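Side-chain contacts in probable amidase (Thermus thermophilus, PDB 2DC0), which is a probable amidase of the amidase signature family, an alpha/beta protein built round one large mixed sheet: residues A[236-241]-A[427-432]; A[182-187]-A[421-426]; A[29-34]-A[155-160]; A[132-137]-A[142-147]; A[166-171]-A[197-202]. All coordinates share one frame; numbering follows the deposited sequence.

Interaction 1. Residues A[236-241]-A[427-432]; sequences PVFGVP and GWLEAR
Helix 419-430 lies against strand 237-240 of the large mixed sheet, and here W428 and L429 of the helix meet P236 and F238. The proline ring covers one face of the indole. P236 CG stands 3.8 Å from the centroid of the six-membered ring of W428, 8° off its normal, which makes a CH-pi contact. P236 CD follows it and comes to 4.1 Å from W428 CZ2. The opposite indole face carries R432, whose CD lies near the rim. The aromatic plane is therefore sandwiched between a proline and the aliphatic part of an arginine. A bond of 2.8 Å from R432 NH1 to W428 O, bent to 140° at the hydrogen, helps hold the guanidinium in place, and W428 NE1 lies over its centre. With W428 CG anti to the backbone N (chi1 -174°), the indole is carried toward the strand.

In the sheet, strand 237-240 runs parallel to its two neighbours, 350-354 and 270-273, and this end of the helix packs on the parallel part. F238 points from the strand to the helix and receives W428 CZ3 at its edge, near the ring plane, 4.0 Å from F238 CE2. L429 comes to F238 from the opposite direction: CG and both methyls gather round F238 CZ, with L429 CD1 4.1 Å from it. L352 of the adjoining strand touches both F238 and L429. One turn back along the helix, L425 packs on P236 and F238, while A269 touches P236 and W428.

Interaction 2. Residues A[182-187]-A[421-426]; sequences VGFKPS and KVLALG
F184 offers one face of its ring to L423. The methyl L423 CD2 sits over the middle of that face, 3.9 Å from the ring centroid and 5° off the normal, as a CH-pi contact. The other branch of the leucine reaches the far end of the ring, with L423 CD1 3.9 Å from F184 CE2 and L423 CG 4.0 Å from F184 CZ. V422, the preceding residue of the helix, approaches obliquely, its CG1 3.9 Å from F184 CE1. The ring's opposite face is backed by the chain itself: P186 N stands above it, offset toward the rim. With F184 CG anti to the backbone N (chi1 -177°), the phenyl reaches out from the strand to the helix.

Strand 182-185 runs antiparallel between strands 206-210 and 395-403 in the large mixed sheet, and helix 419-430 packs against its F184 side. L396 of strand 395-403 touches both F184 and V422. From helix 213-224, T220 packs on F184 and H217 on L423, so the phenyl is wedged between two helices.

At the end of the strand, polar groups fix the chain. K185 NZ donates to P186 O over 3.1 Å, from above the carbonyl plane. S187 OG is hydrogen-bonded to D419 OD2 and to G417 N, which ties this end of the strand to the start of the helix.

Interaction 3. Residues A[29-34]-A[155-160]; sequences KAFQDR and VALGIG
L157 fills the centre of this contact with its two methyls. CD1 wedges between two side chains, 3.7 Å from F31 CB and 3.8 Å from R34 CG. CD2 lies over the centre of the F31 ring, 4.1 Å from the centroid and 8° off the normal, as a CH-pi contact. Within segment 29-34 the arginine folds back on the phenyl: F31 CD1 lies 3.8 Å above the guanidinium plane, while R34 NH1 sits at the edge of the F31 ring. The bend at chi2 (-59°) allows this.

Two helix ends meet here. F31 is the first residue to leave helix 17-30, and L157 lies at the C-terminal end of helix 149-157, just before G158, which turns the chain with positive phi in a Schellman motif. L157 O is hydrogen-bonded to R27 NE of the first helix, which links the two ends again.

R34 is held from further out, since NE bonds N136 O and NH2 bonds A137 O. A137 also packs on L157. NE and NH2 thus serve loop carbonyls and NH1 lies by the phenyl edge, while the aliphatic stem serves the apolar contact, consistent with a partly buried position.

Interaction 4. Residues A[132-137]-A[142-147]; sequences GPVRNA and RQAGGS
N136 reaches from one half of a doubled-back loop across to the other, in a loop that leads into the Gly/Ser-rich signature run of the amidase family and then helix 149-157. A single beta bridge, R135 with Q143, pairs the halves at one point. N136 CB lies 3.3 Å from R142 O and 4.0 Å from R142 CB. CG, anti to the backbone N (chi1 -170°), turns the amide toward Q143. At the tip, ND2 donates to Q143 O over 3.1 Å at 165°, with the acceptor in the amide plane, and ND2 also bonds F178 O. OD1 accepts from V138 N, closing an Asx turn. Both ends of the amide are thereby gripped, which fixes its rotation. The backbone adds a bond from N136 N to R142 O, 3.1 Å.

R142 leads its tip away from the contact, to a salt bridge with E404 and a bond to A360 O. Q143 turns its amide to E127 and H377. Further along, the peptide before S147 is cis and S147 OG bonds K73 NZ, consistent with the Ser-cisSer-Lys arrangement of this family.

On the apolar side, V134 CG1 meets A144 CB at 3.5 Å, and V153 of helix 149-157 touches both residues. Beside them one water bridges the backbones, donating to V134 O at 2.8 Å and accepting from A144 N at 2.9 Å.

Interaction 5. Residues A[166-171]-A[197-202]; sequences TDTGGS and LPLSRS
T168 is the tight part of this contact, pressing its side chain against L199 and S200. L199 CD2 lies 3.8 Å from T168 OG1 and 4.0 Å from T168 CB, and so sits against the root of the threonine. The methyl T168 CG2 reaches further along, to S200 CB at 3.9 Å. A chi1 of -57° sets CG2, anti to the backbone N, toward S200 CB and leaves OG1 for a bond to D204 OD1. All three residues are buried. Helix 281-296 lies close by, with Y285 touching T168 and A293 touching L199.

The other side is looser. P198 points away from 166-171. R201, partly exposed, forms a salt bridge through NH1 with D329 of the second subunit, so the 197-202 loop faces both the core and the dimer partner.

Beyond T166, the end of strand 163-166, the other segment forms the glycine-containing loop before helix 173-179, in the Gly/Ser-rich signature region of the family.

Between the segments themselves the touch is van der Waals contact, and D204 supplies the polar link. It takes T168 OG1 and S200 N on OD1 and L199 N on OD2, while E292 holds the hydroxyls of S200 and S202 within 197-202. Several N-H and hydroxyl groups round these carboxylates would probably stabilise their negative charge.

Overall arrangement
Interactions 1 and 2 share helix 419-430, which packs on strands 237-240 and 182-185 of the one large mixed sheet. Their centres are 11 Å apart and they touch where L425 meets P236 and F238. Interactions 3 and 4, 12 Å apart between centres, are joined by R34, and 132-147 falls in the chain between 29-34 and 155-160. The centre of interaction 5 lies about 18 Å from those of 2 and 4, and it touches each: K185 packs on D167, and S147 N probably bonds S171 OG. Interactions 2 and 4 lie on opposite sides of the chain's centre. Direct touches thus run from 1 through 2, 5 and 4 to 3, with interaction 5 also reaching the second subunit.

Interaction 1. Residues A[236-241]-A[427-432]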
# COMPACT_ATOMS: atom_id res chain seq x y z
N PRO A 236 18.84 -13.75 -13.09
CA PRO A 236 17.80 -12.79 -12.73
C PRO A 236 16.68 -12.78 -13.77
O PRO A 236 16.92 -12.97 -14.96
CB PRO A 236 18.55 -11.47 -12.67
CG PRO A 236 19.61 -11.65 -13.72
CD PRO A 236 20.09 -13.05 -13.43
N VAL A 237 15.45 -12.60 -13.30
CA VAL A 237 14.29 -12.55 -14.19
C VAL A 237 13.73 -11.14 -14.08
O VAL A 237 13.30 -10.71 -13.01
CB VAL A 237 13.20 -13.56 -13.76
CG1 VAL A 237 12.00 -13.46 -14.69
CG2 VAL A 237 13.77 -14.98 -13.78
N PHE A 238 13.76 -10.41 -15.18
CA PHE A 238 13.28 -9.04 -15.20
C PHE A 238 11.95 -8.91 -15.93
O PHE A 238 11.78 -9.46 -17.02
CB PHE A 238 14.31 -8.13 -15.87
CG PHE A 238 15.61 -8.05 -15.13
CD1 PHE A 238 15.70 -7.34 -13.93
CD2 PHE A 238 16.76 -8.66 -15.64
CE1 PHE A 238 16.91 -7.24 -13.25
CE2 PHE A 238 17.98 -8.57 -14.96
CZ PHE A 238 18.05 -7.86 -13.76
N GLY A 239 11.01 -8.19 -15.32
CA GLY A 239 9.72 -7.98 -15.94
C GLY A 239 9.70 -6.62 -16.61
O GLY A 239 10.20 -5.64 -16.06
N VAL A 240 9.13 -6.56 -17.81
CA VAL A 240 9.06 -5.32 -18.56
C VAL A 240 7.59 -4.99 -18.84
O VAL A 240 6.90 -5.75 -19.53
CB VAL A 240 9.84 -5.44 -19.90
CG1 VAL A 240 9.71 -4.16 -20.71
CG2 VAL A 240 11.31 -5.73 -19.61
N PRO A 241 7.09 -3.87 -18.29
CA PRO A 241 5.70 -3.44 -18.47
C PRO A 241 5.49 -2.71 -19.79
O PRO A 241 5.29 -1.49 -19.82
CB PRO A 241 5.47 -2.55 -17.25
CG PRO A 241 6.81 -1.89 -17.09
CD PRO A 241 7.79 -3.02 -17.31
N GLY A 427 23.62 -3.81 -8.86
CA GLY A 427 25.05 -4.04 -8.95
C GLY A 427 25.36 -5.00 -10.09
O GLY A 427 26.35 -4.84 -10.81
N TRP A 428 24.51 -6.01 -10.25
CA TRP A 428 24.67 -7.00 -11.30
C TRP A 428 24.58 -6.32 -12.66
O TRP A 428 25.40 -6.57 -13.55
CB TRP A 428 23.57 -8.06 -11.18
CG TRP A 428 23.73 -9.20 -12.13
CD1 TRP A 428 24.45 -10.35 -11.93
CD2 TRP A 428 23.16 -9.31 -13.44
NE1 TRP A 428 24.36 -11.17 -13.04
CE2 TRP A 428 23.58 -10.55 -13.98
CE3 TRP A 428 22.35 -8.47 -14.22
CZ2 TRP A 428 23.19 -10.98 -15.25
CZ3 TRP A 428 21.96 -8.91 -15.49
CH2 TRP A 428 22.39 -10.15 -15.99
N LEU A 429 23.59 -5.45 -12.82
CA LEU A 429 23.39 -4.72 -14.07
C LEU A 429 24.52 -3.72 -14.33
O LEU A 429 25.03 -3.64 -15.44
CB LEU A 429 22.05 -3.99 -14.05
CG LEU A 429 20.79 -4.86 -14.20
CD1 LEU A 429 19.56 -4.06 -13.76
CD2 LEU A 429 20.64 -5.28 -15.67
N GLU A 430 24.89 -2.96 -13.30
CA GLU A 430 25.95 -1.96 -13.40
C GLU A 430 27.25 -2.56 -13.94
O GLU A 430 27.94 -1.94 -14.75
CB GLU A 430 26.18 -1.33 -12.02
CG GLU A 430 27.26 -0.27 -11.95
CD GLU A 430 27.51 0.18 -10.52
OE1 GLU A 430 27.86 -0.68 -9.69
OE2 GLU A 430 27.35 1.38 -10.22
N ALA A 431 27.59 -3.76 -13.48
CA ALA A 431 28.80 -4.44 -13.91
C ALA A 431 28.69 -4.92 -15.35
O ALA A 431 29.69 -5.30 -15.96
CB ALA A 431 29.08 -5.63 -12.98
N ARG A 432 27.48 -4.88 -15.91
CA ARG A 432 27.24 -5.34 -17.28
C ARG A 432 26.68 -4.28 -18.24
O ARG A 432 26.28 -4.60 -19.35
CB ARG A 432 26.30 -6.55 -17.25
CG ARG A 432 26.88 -7.75 -16.52
CD ARG A 432 25.87 -8.86 -16.29
NE ARG A 432 26.51 -10.01 -15.64
CZ ARG A 432 27.05 -9.97 -14.43
NH1 ARG A 432 27.03 -8.85 -13.72
NH2 ARG A 432 27.64 -11.05 -13.93

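Interaction 2. Residues A[182-187]-A[421-426]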
# COMPACT_ATOMS: atom_id res chain seq x y z
N VAL A 182 23.95 7.63 -9.89
CA VAL A 182 23.08 6.63 -9.29
C VAL A 182 22.15 7.29 -8.29
O VAL A 182 22.58 8.14 -7.50
CB VAL A 182 23.91 5.54 -8.56
CG1 VAL A 182 23.00 4.60 -7.79
CG2 VAL A 182 24.74 4.76 -9.57
N GLY A 183 20.88 6.92 -8.32
CA GLY A 183 19.93 7.49 -7.38
C GLY A 183 19.08 6.38 -6.82
O GLY A 183 18.50 5.61 -7.57
N PHE A 184 19.00 6.27 -5.50
CA PHE A 184 18.18 5.21 -4.93
C PHE A 184 17.04 5.70 -4.05
O PHE A 184 17.25 6.45 -3.10
CB PHE A 184 19.06 4.22 -4.14
CG PHE A 184 18.29 3.04 -3.59
CD1 PHE A 184 17.53 2.23 -4.42
CD2 PHE A 184 18.34 2.75 -2.22
CE1 PHE A 184 16.82 1.13 -3.91
CE2 PHE A 184 17.63 1.67 -1.70
CZ PHE A 184 16.87 0.85 -2.54
N LYS A 185 15.82 5.28 -4.39
CA LYS A 185 14.65 5.62 -3.59
C LYS A 185 14.27 4.34 -2.86
O LYS A 185 13.68 3.43 -3.45
CB LYS A 185 13.46 6.06 -4.46
CG LYS A 185 12.22 6.43 -3.61
CD LYS A 185 10.92 6.39 -4.39
CE LYS A 185 10.47 4.96 -4.66
NZ LYS A 185 10.17 4.24 -3.39
N PRO A 186 14.61 4.25 -1.56
CA PRO A 186 14.29 3.06 -0.77
C PRO A 186 12.80 2.92 -0.57
O PRO A 186 12.01 3.79 -0.96
CB PRO A 186 15.00 3.32 0.56
CG PRO A 186 16.10 4.28 0.20
CD PRO A 186 15.40 5.21 -0.77
N SER A 187 12.40 1.82 0.06
CA SER A 187 10.99 1.60 0.37
C SER A 187 10.55 2.78 1.21
O SER A 187 11.34 3.33 1.99
CB SER A 187 10.81 0.31 1.18
OG SER A 187 11.17 -0.83 0.42
N LYS A 421 17.40 -6.59 -2.47
CA LYS A 421 17.31 -7.30 -3.75
C LYS A 421 17.48 -6.33 -4.91
O LYS A 421 18.14 -6.64 -5.90
CB LYS A 421 15.95 -8.02 -3.85
CG LYS A 421 15.81 -8.94 -5.06
CD LYS A 421 14.47 -9.67 -5.01
CE LYS A 421 14.33 -10.68 -6.14
NZ LYS A 421 15.37 -11.74 -6.06
N VAL A 422 16.87 -5.16 -4.79
CA VAL A 422 16.98 -4.15 -5.83
C VAL A 422 18.42 -3.71 -5.99
O VAL A 422 18.95 -3.62 -7.11
CB VAL A 422 16.10 -2.92 -5.50
CG1 VAL A 422 16.36 -1.80 -6.50
CG2 VAL A 422 14.63 -3.33 -5.54
N LEU A 423 19.08 -3.43 -4.87
CA LEU A 423 20.47 -2.99 -4.89
C LEU A 423 21.39 -4.08 -5.44
O LEU A 423 22.34 -3.78 -6.16
CB LEU A 423 20.89 -2.58 -3.47
CG LEU A 423 20.21 -1.27 -3.04
CD1 LEU A 423 20.36 -1.05 -1.53
CD2 LEU A 423 20.82 -0.11 -3.82
N ALA A 424 21.10 -5.33 -5.12
CA ALA A 424 21.91 -6.44 -5.62
C ALA A 424 21.75 -6.54 -7.14
O ALA A 424 22.73 -6.68 -7.87
CB ALA A 424 21.49 -7.75 -4.95
N LEU A 425 20.51 -6.47 -7.62
CA LEU A 425 20.26 -6.54 -9.05
C LEU A 425 20.88 -5.33 -9.75
O LEU A 425 21.34 -5.43 -10.88
CB LEU A 425 18.75 -6.60 -9.34
CG LEU A 425 18.04 -7.89 -8.91
CD1 LEU A 425 16.53 -7.67 -8.90
CD2 LEU A 425 18.41 -9.03 -9.86
N GLY A 426 20.89 -4.19 -9.06
CA GLY A 426 21.48 -2.99 -9.63
C GLY A 426 22.97 -3.18 -9.83
O GLY A 426 23.53 -2.76 -10.85

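Interaction 3. Residues A[29-34]-A[155-160]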
# COMPACT_ATOMS: atom_id res chain seq x y z
N LYS A 29 34.42 25.25 -7.23
CA LYS A 29 34.86 26.51 -7.81
C LYS A 29 34.92 26.42 -9.33
O LYS A 29 34.43 27.31 -10.03
CB LYS A 29 36.23 26.89 -7.25
CG LYS A 29 36.72 28.27 -7.67
CD LYS A 29 37.29 29.01 -6.46
CE LYS A 29 38.33 28.16 -5.74
NZ LYS A 29 38.53 28.56 -4.31
N ALA A 30 35.49 25.34 -9.85
CA ALA A 30 35.63 25.14 -11.29
C ALA A 30 34.31 25.09 -12.06
O ALA A 30 34.21 25.62 -13.16
CB ALA A 30 36.44 23.87 -11.56
N PHE A 31 33.31 24.44 -11.48
CA PHE A 31 32.00 24.29 -12.11
C PHE A 31 30.93 25.12 -11.40
O PHE A 31 29.75 24.77 -11.41
CB PHE A 31 31.59 22.81 -12.11
CG PHE A 31 32.36 21.98 -13.09
CD1 PHE A 31 31.98 21.93 -14.43
CD2 PHE A 31 33.51 21.29 -12.69
CE1 PHE A 31 32.73 21.21 -15.36
CE2 PHE A 31 34.26 20.57 -13.61
CZ PHE A 31 33.87 20.53 -14.95
N GLN A 32 31.36 26.21 -10.80
CA GLN A 32 30.46 27.09 -10.07
C GLN A 32 29.28 27.56 -10.93
O GLN A 32 28.17 27.72 -10.42
CB GLN A 32 31.24 28.30 -9.56
CG GLN A 32 30.44 29.24 -8.69
CD GLN A 32 31.33 30.25 -7.99
OE1 GLN A 32 32.14 30.93 -8.62
NE2 GLN A 32 31.19 30.34 -6.67
N ASP A 33 29.52 27.76 -12.23
CA ASP A 33 28.46 28.21 -13.11
C ASP A 33 27.32 27.20 -13.28
O ASP A 33 26.24 27.55 -13.76
CB ASP A 33 29.03 28.63 -14.47
CG ASP A 33 29.93 29.86 -14.37
OD1 ASP A 33 29.71 30.68 -13.46
OD2 ASP A 33 30.86 30.02 -15.20
N ARG A 34 27.55 25.95 -12.89
CA ARG A 34 26.50 24.95 -12.97
C ARG A 34 25.44 25.24 -11.90
O ARG A 34 24.33 24.72 -11.95
CB ARG A 34 27.08 23.54 -12.78
CG ARG A 34 27.91 23.05 -13.96
CD ARG A 34 27.08 23.03 -15.24
NE ARG A 34 27.59 22.07 -16.22
CZ ARG A 34 28.68 22.25 -16.96
NH1 ARG A 34 29.39 23.36 -16.86
NH2 ARG A 34 29.06 21.32 -17.82
N VAL A 155 27.22 15.50 -7.33
CA VAL A 155 27.77 14.14 -7.33
C VAL A 155 28.41 13.81 -8.68
O VAL A 155 29.49 13.20 -8.73
CB VAL A 155 26.66 13.10 -7.02
CG1 VAL A 155 27.20 11.68 -7.17
CG2 VAL A 155 26.15 13.31 -5.60
N ALA A 156 27.76 14.22 -9.77
CA ALA A 156 28.30 13.95 -11.10
C ALA A 156 29.63 14.66 -11.34
O ALA A 156 30.51 14.12 -12.00
CB ALA A 156 27.29 14.38 -12.15
N LEU A 157 29.76 15.87 -10.80
CA LEU A 157 30.96 16.68 -10.99
C LEU A 157 32.04 16.50 -9.92
O LEU A 157 33.10 17.11 -10.00
CB LEU A 157 30.56 18.16 -11.08
CG LEU A 157 29.67 18.51 -12.29
CD1 LEU A 157 29.29 19.98 -12.27
CD2 LEU A 157 30.43 18.17 -13.56
N GLY A 158 31.77 15.66 -8.92
CA GLY A 158 32.76 15.44 -7.88
C GLY A 158 32.73 16.49 -6.78
O GLY A 158 33.67 16.59 -5.99
N ILE A 159 31.67 17.28 -6.72
CA ILE A 159 31.53 18.29 -5.67
C ILE A 159 30.95 17.52 -4.49
O ILE A 159 29.74 17.56 -4.22
CB ILE A 159 30.58 19.42 -6.11
CG1 ILE A 159 31.07 20.04 -7.43
CG2 ILE A 159 30.51 20.49 -5.03
CD1 ILE A 159 30.05 20.91 -8.16
N GLY A 160 31.82 16.81 -3.79
CA GLY A 160 31.38 15.98 -2.69
C GLY A 160 31.28 14.59 -3.31
O GLY A 160 31.11 14.48 -4.52

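Interaction 4. Residues A[132-137]-A[142-147]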
# COMPACT_ATOMS: atom_id res chain seq x y z
N GLY A 132 18.21 30.78 -9.72
CA GLY A 132 18.79 30.66 -11.04
C GLY A 132 18.70 29.17 -11.32
O GLY A 132 18.67 28.37 -10.39
N PRO A 133 18.69 28.76 -12.59
CA PRO A 133 18.59 27.33 -12.89
C PRO A 133 19.82 26.50 -12.54
O PRO A 133 20.95 26.99 -12.57
CB PRO A 133 18.31 27.31 -14.38
CG PRO A 133 19.09 28.50 -14.87
CD PRO A 133 18.77 29.55 -13.83
N VAL A 134 19.59 25.25 -12.16
CA VAL A 134 20.69 24.34 -11.88
C VAL A 134 20.91 23.76 -13.27
O VAL A 134 19.96 23.29 -13.91
CB VAL A 134 20.29 23.21 -10.91
CG1 VAL A 134 21.45 22.22 -10.76
CG2 VAL A 134 19.95 23.80 -9.54
N ARG A 135 22.15 23.80 -13.73
CA ARG A 135 22.49 23.32 -15.07
C ARG A 135 23.08 21.92 -15.06
O ARG A 135 23.87 21.56 -14.19
CB ARG A 135 23.47 24.31 -15.73
CG ARG A 135 22.88 25.71 -15.86
CD ARG A 135 23.89 26.77 -16.34
NE ARG A 135 23.21 28.05 -16.52
CZ ARG A 135 22.46 28.36 -17.58
NH1 ARG A 135 22.31 27.49 -18.56
NH2 ARG A 135 21.82 29.52 -17.64
N ASN A 136 22.67 21.14 -16.06
CA ASN A 136 23.11 19.77 -16.22
C ASN A 136 24.63 19.65 -16.17
O ASN A 136 25.35 20.46 -16.76
CB ASN A 136 22.58 19.22 -17.55
CG ASN A 136 22.80 17.74 -17.69
OD1 ASN A 136 23.94 17.28 -17.86
ND2 ASN A 136 21.72 16.97 -17.61
N ALA A 137 25.11 18.63 -15.47
CA ALA A 137 26.54 18.39 -15.32
C ALA A 137 27.27 18.17 -16.64
O ALA A 137 28.41 18.60 -16.80
CB ALA A 137 26.75 17.19 -14.40
N ARG A 142 21.42 22.26 -20.97
CA ARG A 142 20.33 21.31 -20.72
C ARG A 142 19.90 21.33 -19.25
O ARG A 142 20.67 21.73 -18.37
CB ARG A 142 20.77 19.88 -21.07
CG ARG A 142 21.25 19.65 -22.52
CD ARG A 142 20.15 19.91 -23.54
NE ARG A 142 20.55 19.55 -24.91
CZ ARG A 142 20.38 18.34 -25.46
NH1 ARG A 142 19.84 17.36 -24.76
NH2 ARG A 142 20.75 18.13 -26.72
N GLN A 143 18.67 20.90 -19.00
CA GLN A 143 18.13 20.86 -17.65
C GLN A 143 18.86 19.85 -16.76
O GLN A 143 19.19 18.75 -17.20
CB GLN A 143 16.64 20.48 -17.67
CG GLN A 143 15.73 21.40 -18.51
CD GLN A 143 14.27 20.96 -18.48
OE1 GLN A 143 13.97 19.76 -18.51
NE2 GLN A 143 13.35 21.92 -18.47
N ALA A 144 19.13 20.26 -15.52
CA ALA A 144 19.76 19.37 -14.55
C ALA A 144 18.58 18.52 -14.09
O ALA A 144 18.75 17.44 -13.52
CB ALA A 144 20.31 20.16 -13.38
N GLY A 145 17.63 18.96 -14.22
CA GLY A 145 16.41 18.27 -13.85
C GLY A 145 16.11 18.34 -12.37
O GLY A 145 16.56 19.25 -11.67
N GLY A 146 14.94 17.71 -11.84
CA GLY A 146 14.69 17.81 -10.42
C GLY A 146 13.98 16.80 -9.54
O GLY A 146 13.51 15.77 -9.99
N SER A 147 13.69 17.32 -8.12
CA SER A 147 13.89 18.67 -7.59
C SER A 147 15.17 18.40 -6.83
O SER A 147 15.65 19.25 -6.11
CB SER A 147 12.78 19.07 -6.63
OG SER A 147 12.82 18.29 -5.43
O HOH W 1 17.53 22.60 -15.02

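Interaction 5. Residues A[166-171]-A[197-202]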
# COMPACT_ATOMS: atom_id res chain seq x y z
N THR A 166 15.53 13.95 -1.94
CA THR A 166 14.23 13.32 -1.72
C THR A 166 13.59 12.96 -3.05
O THR A 166 13.98 13.45 -4.10
CB THR A 166 13.23 14.23 -0.93
OG1 THR A 166 12.99 15.44 -1.65
CG2 THR A 166 13.79 14.54 0.46
N ASP A 167 12.60 12.07 -3.00
CA ASP A 167 11.91 11.63 -4.20
C ASP A 167 10.44 11.41 -3.84
O ASP A 167 10.12 10.56 -3.00
CB ASP A 167 12.54 10.32 -4.70
CG ASP A 167 11.97 9.85 -6.03
OD1 ASP A 167 10.73 9.75 -6.15
OD2 ASP A 167 12.77 9.57 -6.95
N THR A 168 9.56 12.18 -4.46
CA THR A 168 8.12 12.07 -4.20
C THR A 168 7.44 11.51 -5.45
O THR A 168 6.55 10.67 -5.36
CB THR A 168 7.51 13.44 -3.85
OG1 THR A 168 8.19 13.99 -2.72
CG2 THR A 168 6.03 13.28 -3.52
N GLY A 169 7.89 12.00 -6.61
CA GLY A 169 7.34 11.55 -7.87
C GLY A 169 8.45 11.21 -8.84
O GLY A 169 8.22 10.91 -10.01
N GLY A 170 9.68 11.24 -8.33
CA GLY A 170 10.85 10.93 -9.13
C GLY A 170 12.01 11.88 -8.90
O GLY A 170 13.05 11.79 -9.55
N SER A 171 11.86 12.79 -7.93
CA SER A 171 12.89 13.78 -7.65
C SER A 171 14.31 13.32 -7.36
O SER A 171 15.22 14.15 -7.27
CB SER A 171 12.39 14.72 -6.57
OG SER A 171 11.47 15.64 -7.15
N LEU A 197 11.66 19.36 5.49
CA LEU A 197 10.49 20.02 4.94
C LEU A 197 9.73 19.01 4.09
O LEU A 197 10.28 18.46 3.14
CB LEU A 197 10.90 21.20 4.06
CG LEU A 197 9.74 21.85 3.31
CD1 LEU A 197 8.84 22.58 4.31
CD2 LEU A 197 10.28 22.82 2.28
N PRO A 198 8.47 18.75 4.42
CA PRO A 198 7.71 17.78 3.62
C PRO A 198 7.04 18.39 2.38
O PRO A 198 6.89 19.61 2.27
CB PRO A 198 6.70 17.24 4.62
CG PRO A 198 6.42 18.43 5.50
CD PRO A 198 7.78 19.06 5.69
N LEU A 199 6.69 17.53 1.43
CA LEU A 199 5.98 17.97 0.24
C LEU A 199 4.66 17.20 0.37
O LEU A 199 3.60 17.78 0.59
CB LEU A 199 6.70 17.55 -1.04
CG LEU A 199 5.99 17.90 -2.35
CD1 LEU A 199 5.78 19.41 -2.47
CD2 LEU A 199 6.82 17.39 -3.53
N SER A 200 4.76 15.88 0.26
CA SER A 200 3.63 14.99 0.42
C SER A 200 4.09 13.96 1.45
O SER A 200 4.84 13.05 1.13
CB SER A 200 3.32 14.29 -0.90
OG SER A 200 2.37 13.25 -0.71
N ARG A 201 3.64 14.12 2.69
CA ARG A 201 4.04 13.21 3.75
C ARG A 201 3.81 11.72 3.47
O ARG A 201 4.59 10.89 3.91
CB ARG A 201 3.35 13.58 5.06
CG ARG A 201 3.83 14.89 5.68
CD ARG A 201 2.92 15.28 6.85
NE ARG A 201 2.88 14.23 7.86
CZ ARG A 201 1.88 14.06 8.72
NH1 ARG A 201 0.83 14.87 8.68
NH2 ARG A 201 1.93 13.08 9.61
N SER A 202 2.74 11.38 2.75
CA SER A 202 2.45 9.98 2.48
C SER A 202 3.09 9.48 1.19
O SER A 202 2.88 8.33 0.79
CB SER A 202 0.94 9.73 2.43
OG SER A 202 0.35 10.34 1.29